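Local coordinates for hypothetical conserved protein TTC0263 (PDB 2PL2) that is of unknown function but belongs to the tetratricopeptide repeat family, whose stacked helical hairpins commonly serve as scaffolds for binding other proteins, at residues A[25-28]-A[29-32]; A[36-39]-A[40-43]; A[126-130]-A[131-135]; A[155-158]-A[159-163]. All coordinates share one frame; numbering follows the deposited sequence.

Interaction 1 (A[25-28]-A[29-32])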
loop_
_atom_site.group_PDB
_atom_site.type_symbol
_atom_site.label_atom_id
_atom_site.label_comp_id
_atom_site.label_asym_id
_atom_site.label_seq_id
_atom_site.Cartn_x
_atom_site.Cartn_y
_atom_site.Cartn_z
ATOM N N LEU A 25 0.867 14.521 0.785
ATOM C CA LEU A 25 1.485 14.882 -0.485
ATOM C C LEU A 25 1.268 16.342 -0.869
ATOM O O LEU A 25 2.224 17.054 -1.160
ATOM C CB LEU A 25 0.945 13.998 -1.605
ATOM C CG LEU A 25 1.645 14.242 -2.947
ATOM C CD1 LEU A 25 2.966 13.463 -2.953
ATOM C CD2 LEU A 25 0.769 13.782 -4.091
ATOM N N THR A 26 0.011 16.780 -0.856
ATOM C CA THR A 26 -0.330 18.145 -1.218
ATOM C C THR A 26 0.335 19.189 -0.324
ATOM O O THR A 26 0.722 20.267 -0.788
ATOM C CB THR A 26 -1.870 18.353 -1.215
ATOM O OG1 THR A 26 -2.363 18.308 0.126
ATOM C CG2 THR A 26 -2.557 17.267 -2.029
ATOM N N LEU A 27 0.480 18.878 0.959
ATOM C CA LEU A 27 1.119 19.812 1.884
ATOM C C LEU A 27 2.610 19.917 1.596
ATOM O O LEU A 27 3.183 20.996 1.657
ATOM C CB LEU A 27 0.898 19.375 3.331
ATOM C CG LEU A 27 -0.519 19.600 3.870
ATOM C CD1 LEU A 27 -0.685 18.835 5.172
ATOM C CD2 LEU A 27 -0.771 21.084 4.082
ATOM N N PHE A 28 3.233 18.783 1.287
ATOM C CA PHE A 28 4.658 18.747 0.981
ATOM C C PHE A 28 4.952 19.459 -0.342
ATOM O O PHE A 28 6.073 19.921 -0.581
ATOM C CB PHE A 28 5.163 17.295 0.922
ATOM C CG PHE A 28 5.123 16.586 2.248
ATOM C CD1 PHE A 28 5.443 17.265 3.426
ATOM C CD2 PHE A 28 4.764 15.244 2.329
ATOM C CE1 PHE A 28 5.400 16.620 4.652
ATOM C CE2 PHE A 28 4.724 14.599 3.553
ATOM C CZ PHE A 28 5.041 15.287 4.714
ATOM N N GLU A 29 3.942 19.533 -1.207
ATOM C CA GLU A 29 4.103 20.205 -2.478
ATOM C C GLU A 29 4.082 21.704 -2.201
ATOM O O GLU A 29 4.907 22.451 -2.727
ATOM C CB GLU A 29 3.007 19.754 -3.446
ATOM C CG GLU A 29 3.130 18.266 -3.745
ATOM C CD GLU A 29 2.006 17.686 -4.583
ATOM O OE1 GLU A 29 0.833 18.076 -4.380
ATOM O OE2 GLU A 29 2.297 16.809 -5.428
ATOM N N ARG A 30 3.172 22.141 -1.335
ATOM C CA ARG A 30 3.100 23.554 -0.974
ATOM C C ARG A 30 4.390 23.959 -0.254
ATOM O O ARG A 30 4.786 25.121 -0.275
ATOM C CB ARG A 30 1.904 23.806 -0.055
ATOM C CG ARG A 30 0.554 23.790 -0.760
ATOM C CD ARG A 30 -0.598 23.761 0.243
ATOM N NE ARG A 30 -0.438 24.780 1.279
ATOM C CZ ARG A 30 -1.219 24.891 2.351
ATOM N NH1 ARG A 30 -2.229 24.043 2.534
ATOM N NH2 ARG A 30 -0.980 25.844 3.247
ATOM N N ALA A 31 5.030 22.983 0.382
ATOM C CA ALA A 31 6.266 23.202 1.118
ATOM C C ALA A 31 7.374 23.487 0.128
ATOM O O ALA A 31 8.275 24.282 0.391
ATOM C CB ALA A 31 6.609 21.963 1.948
ATOM N N LEU A 32 7.298 22.818 -1.014
ATOM C CA LEU A 32 8.277 22.992 -2.068
ATOM C C LEU A 32 8.057 24.283 -2.857
ATOM O O LEU A 32 9.014 24.956 -3.223
ATOM C CB LEU A 32 8.217 21.797 -2.991
ATOM C CG LEU A 32 8.683 20.530 -2.291
ATOM C CD1 LEU A 32 8.272 19.333 -3.115
ATOM C CD2 LEU A 32 10.199 20.583 -2.087
#
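Glu29 folds back over the preceding turn of helix 21-32 and lays its carboxylate against Leu25, an i/i+4 contact within one helix of a tetratricopeptide repeat array. The two side chains approach each other at a slant. Leu25 holds CG opposite its own backbone N (chi1 -175°), whereas Glu29 has CG anti to its carbonyl carbon and runs extended through CD, which carries OE2 to within 3.6 Å of Leu25 CG and also brings it near CD2. This is van der Waals contact between a methyl-bearing branch and a carboxylate oxygen; the other oxygen, OE1, leans toward the Thr26 backbone, 3.4 Å from Thr26 CA. Thr26 turns its hydroxyl away from this contact, OG1 being hydrogen-bonded to the carbonyl of Ala23 one turn earlier.

On another side of the helix, Leu27 and Arg30 run side by side in the same direction. The backbone beneath is ordinary helix, with Arg30 N bonded to Thr26 O at 3.1 Å and Ala31 N to Leu27 O at 3.0 Å. Leu27 packs on Leu11 and Leu15 of helix 6-17, while the ring of Phe28 meets Trp44 of helix 39-51, so the helix is clasped between its two neighbours. Arg30 bends at chi3 (49°), and its NH1 comes 3.6 Å from Leu27 CD2, the methyl lying oblique to the guanidinium group.

Interaction 2 (A[36-39]-A[40-43])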
loop_
_atom_site.group_PDB
_atom_site.type_symbol
_atom_site.label_atom_id
_atom_site.label_comp_id
_atom_site.label_asym_id
_atom_site.label_seq_id
_atom_site.Cartn_x
_atom_site.Cartn_y
_atom_site.Cartn_z
ATOM N N PRO A 36 11.629 25.450 -3.050
ATOM C CA PRO A 36 11.839 24.480 -4.134
ATOM C C PRO A 36 12.956 23.452 -3.980
ATOM O O PRO A 36 12.876 22.344 -4.522
ATOM C CB PRO A 36 12.052 25.377 -5.347
ATOM C CG PRO A 36 11.190 26.559 -5.042
ATOM C CD PRO A 36 11.542 26.816 -3.600
ATOM N N GLN A 37 13.998 23.811 -3.247
ATOM C CA GLN A 37 15.133 22.915 -3.059
ATOM C C GLN A 37 14.994 22.032 -1.827
ATOM O O GLN A 37 14.981 20.802 -1.927
ATOM C CB GLN A 37 16.412 23.748 -2.967
ATOM C CG GLN A 37 16.297 24.908 -1.989
ATOM C CD GLN A 37 17.170 26.084 -2.367
ATOM O OE1 GLN A 37 18.391 25.959 -2.484
ATOM N NE2 GLN A 37 16.544 27.241 -2.563
ATOM N N ASP A 38 14.898 22.686 -0.673
ATOM C CA ASP A 38 14.781 22.046 0.629
ATOM C C ASP A 38 14.703 20.519 0.570
ATOM O O ASP A 38 13.687 19.951 0.182
ATOM C CB ASP A 38 13.571 22.612 1.360
ATOM C CG ASP A 38 13.685 22.470 2.854
ATOM O OD1 ASP A 38 14.733 22.872 3.409
ATOM O OD2 ASP A 38 12.731 21.961 3.475
ATOM N N PRO A 39 15.791 19.838 0.961
ATOM C CA PRO A 39 15.847 18.372 0.947
ATOM C C PRO A 39 14.842 17.694 1.886
ATOM O O PRO A 39 14.330 16.617 1.578
ATOM C CB PRO A 39 17.303 18.086 1.332
ATOM C CG PRO A 39 17.619 19.197 2.253
ATOM C CD PRO A 39 17.019 20.397 1.553
ATOM N N GLU A 40 14.572 18.320 3.032
ATOM C CA GLU A 40 13.631 17.761 3.989
ATOM C C GLU A 40 12.230 17.625 3.386
ATOM O O GLU A 40 11.587 16.592 3.559
ATOM C CB GLU A 40 13.579 18.603 5.260
ATOM C CG GLU A 40 12.567 18.074 6.272
ATOM C CD GLU A 40 12.727 18.676 7.658
ATOM O OE1 GLU A 40 12.924 19.911 7.773
ATOM O OE2 GLU A 40 12.639 17.904 8.642
ATOM N N ALA A 41 11.760 18.645 2.671
ATOM C CA ALA A 41 10.446 18.553 2.041
ATOM C C ALA A 41 10.470 17.463 0.961
ATOM O O ALA A 41 9.544 16.643 0.895
ATOM C CB ALA A 41 10.043 19.898 1.441
ATOM N N LEU A 42 11.531 17.447 0.145
ATOM C CA LEU A 42 11.703 16.461 -0.935
ATOM C C LEU A 42 11.760 15.055 -0.373
ATOM O O LEU A 42 11.301 14.093 -0.989
ATOM C CB LEU A 42 13.008 16.704 -1.705
ATOM C CG LEU A 42 13.158 17.795 -2.760
ATOM C CD1 LEU A 42 14.617 17.840 -3.232
ATOM C CD2 LEU A 42 12.234 17.510 -3.936
ATOM N N TYR A 43 12.387 14.941 0.790
ATOM C CA TYR A 43 12.508 13.660 1.468
ATOM C C TYR A 43 11.104 13.171 1.836
ATOM O O TYR A 43 10.710 12.063 1.471
ATOM C CB TYR A 43 13.349 13.804 2.745
ATOM C CG TYR A 43 13.113 12.692 3.753
ATOM C CD1 TYR A 43 13.598 11.404 3.534
ATOM C CD2 TYR A 43 12.395 12.935 4.923
ATOM C CE1 TYR A 43 13.378 10.383 4.460
ATOM C CE2 TYR A 43 12.162 11.929 5.847
ATOM C CZ TYR A 43 12.658 10.654 5.617
ATOM O OH TYR A 43 12.425 9.661 6.547
#
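The carbonyl oxygen of Gln37 meets Leu42 CD1 at 3.3 Å, where the loop after helix 21-32 swings into the first turn of helix 39-51. The Gln37 side chain points away from this turn, and it is the backbone oxygen that lies against the leucine branch. Leu42 has CG turned away from its own carbonyl carbon (chi1 -78°), which sends the isobutyl group back toward the loop.

Asp38 follows as the N-cap residue. Its own backbone N is bonded to Asn35 OD1, and its side chain reaches forward over the start of the helix, with OD2 3.5 Å from Ala41 N and 3.9 Å from Glu40 CB. Asp38 and Glu40 lie alongside each other, their carboxylate planes 57° apart and their nearest charged oxygens, OD2 of Asp38 and OE1 of Glu40, at 4.8 Å. With Glu5 also close to Asp38, this corner is probably rich in negative charge. The Asp38 carbonyl accepts a weak bond from Leu42 N at 3.3 Å.

Pro39 opens the helix proper; its carbonyl takes the firmer bond, from Tyr43 N at 2.7 Å, and lies close to Tyr43 CB as well.

The helix start is wedged between two others of this repeat array: Ala41 and Leu42 rest on Leu32 of helix 21-32, while Pro39 and Tyr43 pack on Leu65 of helix 55-68.

Interaction 3 (A[126-130]-A[131-135])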
loop_
_atom_site.group_PDB
_atom_site.type_symbol
_atom_site.label_atom_id
_atom_site.label_comp_id
_atom_site.label_asym_id
_atom_site.label_seq_id
_atom_site.Cartn_x
_atom_site.Cartn_y
_atom_site.Cartn_z
ATOM N N LEU A 126 16.006 -5.960 5.727
ATOM C CA LEU A 126 14.842 -6.214 4.892
ATOM C C LEU A 126 15.292 -6.497 3.462
ATOM O O LEU A 126 14.648 -7.260 2.739
ATOM C CB LEU A 126 13.911 -5.001 4.918
ATOM C CG LEU A 126 12.499 -5.157 4.337
ATOM C CD1 LEU A 126 11.705 -3.871 4.591
ATOM C CD2 LEU A 126 12.570 -5.458 2.844
ATOM N N VAL A 127 16.404 -5.886 3.060
ATOM C CA VAL A 127 16.941 -6.075 1.718
ATOM C C VAL A 127 17.641 -7.422 1.584
ATOM O O VAL A 127 17.490 -8.109 0.569
ATOM C CB VAL A 127 17.916 -4.930 1.340
ATOM C CG1 VAL A 127 18.584 -5.230 -0.007
ATOM C CG2 VAL A 127 17.157 -3.607 1.268
ATOM N N TYR A 128 18.409 -7.808 2.598
ATOM C CA TYR A 128 19.080 -9.104 2.566
ATOM C C TYR A 128 18.055 -10.233 2.520
ATOM O O TYR A 128 18.282 -11.262 1.877
ATOM C CB TYR A 128 19.964 -9.290 3.793
ATOM C CG TYR A 128 21.304 -8.615 3.695
ATOM C CD1 TYR A 128 22.151 -8.847 2.609
ATOM C CD2 TYR A 128 21.740 -7.768 4.698
ATOM C CE1 TYR A 128 23.403 -8.251 2.531
ATOM C CE2 TYR A 128 22.991 -7.168 4.635
ATOM C CZ TYR A 128 23.816 -7.413 3.546
ATOM O OH TYR A 128 25.041 -6.812 3.496
ATOM N N ALA A 129 16.931 -10.043 3.208
ATOM C CA ALA A 129 15.876 -11.054 3.223
ATOM C C ALA A 129 15.297 -11.224 1.814
ATOM O O ALA A 129 15.180 -12.340 1.315
ATOM C CB ALA A 129 14.780 -10.651 4.203
ATOM N N LEU A 130 14.938 -10.114 1.174
ATOM C CA LEU A 130 14.392 -10.165 -0.180
ATOM C C LEU A 130 15.391 -10.858 -1.093
ATOM O O LEU A 130 15.011 -11.444 -2.108
ATOM C CB LEU A 130 14.099 -8.753 -0.688
ATOM C CG LEU A 130 13.038 -8.018 0.133
ATOM C CD1 LEU A 130 12.933 -6.568 -0.302
ATOM C CD2 LEU A 130 11.696 -8.725 -0.030
ATOM N N LEU A 131 16.672 -10.778 -0.728
ATOM C CA LEU A 131 17.735 -11.415 -1.496
ATOM C C LEU A 131 17.866 -12.874 -1.067
ATOM O O LEU A 131 18.751 -13.592 -1.525
ATOM C CB LEU A 131 19.072 -10.704 -1.260
ATOM C CG LEU A 131 19.373 -9.381 -1.974
ATOM C CD1 LEU A 131 20.578 -8.719 -1.318
ATOM C CD2 LEU A 131 19.634 -9.622 -3.448
ATOM N N GLY A 132 16.981 -13.314 -0.186
ATOM C CA GLY A 132 17.054 -14.681 0.279
ATOM C C GLY A 132 18.319 -14.897 1.083
ATOM O O GLY A 132 18.841 -16.010 1.148
ATOM N N GLU A 133 18.832 -13.827 1.679
ATOM C CA GLU A 133 20.033 -13.929 2.500
ATOM C C GLU A 133 19.652 -13.841 3.970
ATOM O O GLU A 133 20.025 -12.903 4.680
ATOM C CB GLU A 133 21.026 -12.829 2.141
ATOM C CG GLU A 133 21.744 -13.052 0.822
ATOM C CD GLU A 133 22.776 -11.982 0.550
ATOM O OE1 GLU A 133 22.387 -10.801 0.386
ATOM O OE2 GLU A 133 23.978 -12.321 0.513
ATOM N N ARG A 134 18.878 -14.837 4.394
ATOM C CA ARG A 134 18.387 -14.970 5.763
ATOM C C ARG A 134 19.463 -14.639 6.780
ATOM O O ARG A 134 19.245 -13.851 7.699
ATOM C CB ARG A 134 17.887 -16.400 5.979
ATOM C CG ARG A 134 18.908 -17.478 5.610
ATOM C CD ARG A 134 18.319 -18.888 5.670
ATOM N NE ARG A 134 17.269 -19.088 4.671
ATOM C CZ ARG A 134 17.475 -19.093 3.356
ATOM N NH1 ARG A 134 18.697 -18.914 2.869
ATOM N NH2 ARG A 134 16.461 -19.275 2.522
ATOM N N ASP A 135 20.625 -15.248 6.587
ATOM C CA ASP A 135 21.784 -15.072 7.451
ATOM C C ASP A 135 22.162 -13.615 7.706
ATOM O O ASP A 135 22.208 -13.168 8.858
ATOM C CB ASP A 135 22.974 -15.805 6.838
ATOM C CG ASP A 135 22.996 -15.712 5.315
ATOM O OD1 ASP A 135 22.124 -16.343 4.676
ATOM O OD2 ASP A 135 23.876 -15.011 4.758
#
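Glu133 brings OE1 to the edge of the Tyr128 ring, in the ring plane and 3.0 Å from CD1. The carboxylate is turned 68° from the ring, so the two flat groups meet at a slant and do not stack. Leu131 approaches the same ring obliquely, its CD1 4.2 Å from Tyr128 CD1 and equally far from Val127 CG1.

Behind these side chains the backbone forms a Schellman motif that ends helix 118-130. Tyr128 O accepts a bond from Glu133 N at 2.6 Å, and Gly132 N turns back to Ala129 O, lying well above that carbonyl plane. Gly132 supplies the positive phi (66°) at which the chain leaves the helix, and Glu133 then stands as N-cap of helix 134-147. The Glu133 chain stays extended beyond CG, which directs the carboxylate back toward the tyrosine.

Farther out, Val127, Tyr128 and Leu131 pack on Leu104 of helix 93-113, and Tyr128 also touches Ala137 and Ser140. Glu133 OE2 forms a salt bridge with Lys136. The carboxylate is thus shared between a lysine and a ring edge, whose slightly positive hydrogens would probably suit the negative oxygen OE1.

Interaction 4 (A[155-158]-A[159-163]); sequences SALA and ELYLS
Regular i/i+4 bonds run through helix 151-164 from its second turn onward: Glu159 N reaches Ser155 O at 2.8 Å and a nearly straight 172°, and Leu160 N reaches Ala156 O at 2.7 Å. The helix belongs to the tetratricopeptide repeat array, and its main side-chain contact joins Leu157 to Tyr161, one turn on.

The leucine and the tyrosine lie alongside each other and point the same way. Leu157 CD2 touches the far end of the ring, 3.4 Å from Tyr161 CZ and about as close to CE2 and OH. With CG swung to the side opposite its carbonyl carbon (chi1 -75°), Tyr161 draws the near end of the ring over the preceding turn, where Leu157 O lies over one face. The same residue thus meets the ring through both its methyl and its carbonyl. The phenol hydroxyl makes a weak hydrogen bond to Glu138 on helix 134-147, while Ala170 of helix 167-180 also packs on the tyrosine.

Glu159 CB rests 3.2 Å from Ala156 O. Beyond it the chain bends at chi2, and OE2 forms a salt bridge with Arg20 of the second subunit, so this face of the helix takes part in the dimer contact. Near the end of the helix, Ser163 OG donates a hydrogen bond to Leu160 O at 2.6 Å, from above the carbonyl plane.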
loop_
_atom_site.group_PDB
_atom_site.type_symbol
_atom_site.label_atom_id
_atom_site.label_comp_id
_atom_site.label_asym_id
_atom_site.label_seq_id
_atom_site.Cartn_x
_atom_site.Cartn_y
_atom_site.Cartn_z
ATOM N N SER A 155 9.108 -6.622 15.048
ATOM C CA SER A 155 8.213 -7.182 14.016
ATOM C C SER A 155 8.954 -7.660 12.766
ATOM O O SER A 155 8.651 -8.714 12.211
ATOM C CB SER A 155 7.175 -6.156 13.582
ATOM O OG SER A 155 6.688 -5.447 14.693
ATOM N N ALA A 156 9.920 -6.872 12.304
ATOM C CA ALA A 156 10.693 -7.268 11.129
ATOM C C ALA A 156 11.396 -8.577 11.465
ATOM O O ALA A 156 11.361 -9.546 10.681
ATOM C CB ALA A 156 11.707 -6.196 10.780
ATOM N N LEU A 157 12.034 -8.592 12.636
ATOM C CA LEU A 157 12.731 -9.776 13.128
ATOM C C LEU A 157 11.765 -10.958 13.093
ATOM O O LEU A 157 12.106 -12.044 12.620
ATOM C CB LEU A 157 13.198 -9.555 14.567
ATOM C CG LEU A 157 14.700 -9.695 14.818
ATOM C CD1 LEU A 157 14.992 -9.532 16.322
ATOM C CD2 LEU A 157 15.178 -11.067 14.320
ATOM N N ALA A 158 10.554 -10.731 13.597
ATOM C CA ALA A 158 9.510 -11.756 13.622
ATOM C C ALA A 158 9.322 -12.263 12.218
ATOM O O ALA A 158 9.396 -13.469 11.964
ATOM C CB ALA A 158 8.197 -11.167 14.146
ATOM N N GLU A 159 9.069 -11.318 11.315
ATOM C CA GLU A 159 8.881 -11.600 9.893
ATOM C C GLU A 159 10.013 -12.413 9.312
ATOM O O GLU A 159 9.766 -13.366 8.583
ATOM C CB GLU A 159 8.730 -10.297 9.108
ATOM C CG GLU A 159 7.303 -9.808 9.049
ATOM C CD GLU A 159 6.403 -10.791 8.331
ATOM O OE1 GLU A 159 6.626 -11.018 7.127
ATOM O OE2 GLU A 159 5.477 -11.336 8.969
ATOM N N LEU A 160 11.254 -12.037 9.612
ATOM C CA LEU A 160 12.397 -12.809 9.107
ATOM C C LEU A 160 12.419 -14.233 9.694
ATOM O O LEU A 160 12.980 -15.146 9.099
ATOM C CB LEU A 160 13.718 -12.108 9.427
ATOM C CG LEU A 160 14.986 -12.882 9.037
ATOM C CD1 LEU A 160 14.999 -13.183 7.537
ATOM C CD2 LEU A 160 16.215 -12.092 9.461
ATOM N N TYR A 161 11.803 -14.424 10.861
ATOM C CA TYR A 161 11.766 -15.749 11.471
ATOM C C TYR A 161 10.723 -16.639 10.820
ATOM O O TYR A 161 10.889 -17.866 10.760
ATOM C CB TYR A 161 11.521 -15.647 12.972
ATOM C CG TYR A 161 12.745 -15.192 13.716
ATOM C CD1 TYR A 161 14.006 -15.599 13.302
ATOM C CD2 TYR A 161 12.651 -14.363 14.827
ATOM C CE1 TYR A 161 15.140 -15.196 13.963
ATOM C CE2 TYR A 161 13.794 -13.949 15.507
ATOM C CZ TYR A 161 15.037 -14.374 15.059
ATOM O OH TYR A 161 16.187 -13.972 15.677
ATOM N N LEU A 162 9.648 -16.030 10.329
ATOM C CA LEU A 162 8.622 -16.803 9.645
ATOM C C LEU A 162 9.194 -17.262 8.307
ATOM O O LEU A 162 8.927 -18.373 7.852
ATOM C CB LEU A 162 7.355 -15.967 9.444
ATOM C CG LEU A 162 6.511 -15.849 10.718
ATOM C CD1 LEU A 162 5.268 -15.032 10.463
ATOM C CD2 LEU A 162 6.134 -17.240 11.187
ATOM N N SER A 163 10.009 -16.406 7.700
ATOM C CA SER A 163 10.645 -16.711 6.420
ATOM C C SER A 163 11.675 -17.830 6.585
ATOM O O SER A 163 11.810 -18.695 5.716
ATOM C CB SER A 163 11.350 -15.472 5.863
ATOM O OG SER A 163 12.577 -15.241 6.539
#

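In the fold
The four contacts follow one another along the chain and fall into two pairs on opposite sides of its centre. Interaction 1 on helix 21-32 and interaction 2 at the loop and first turn of helix 39-51 have centres about 10 Å apart and touch through Leu32 CD2 and Ala41 CB at 3.6 Å. Interactions 3 and 4, about 11 Å apart between centres, join the turn between helices 118-130 and 134-147 to helix 151-164, where Ala129 and Arg134 meet Leu160. Between the pairs the centres lie 31 to 35 Å apart without touching. Each pair thus links successive helices locally, consistent with a repeat array built from neighbour-to-neighbour packing.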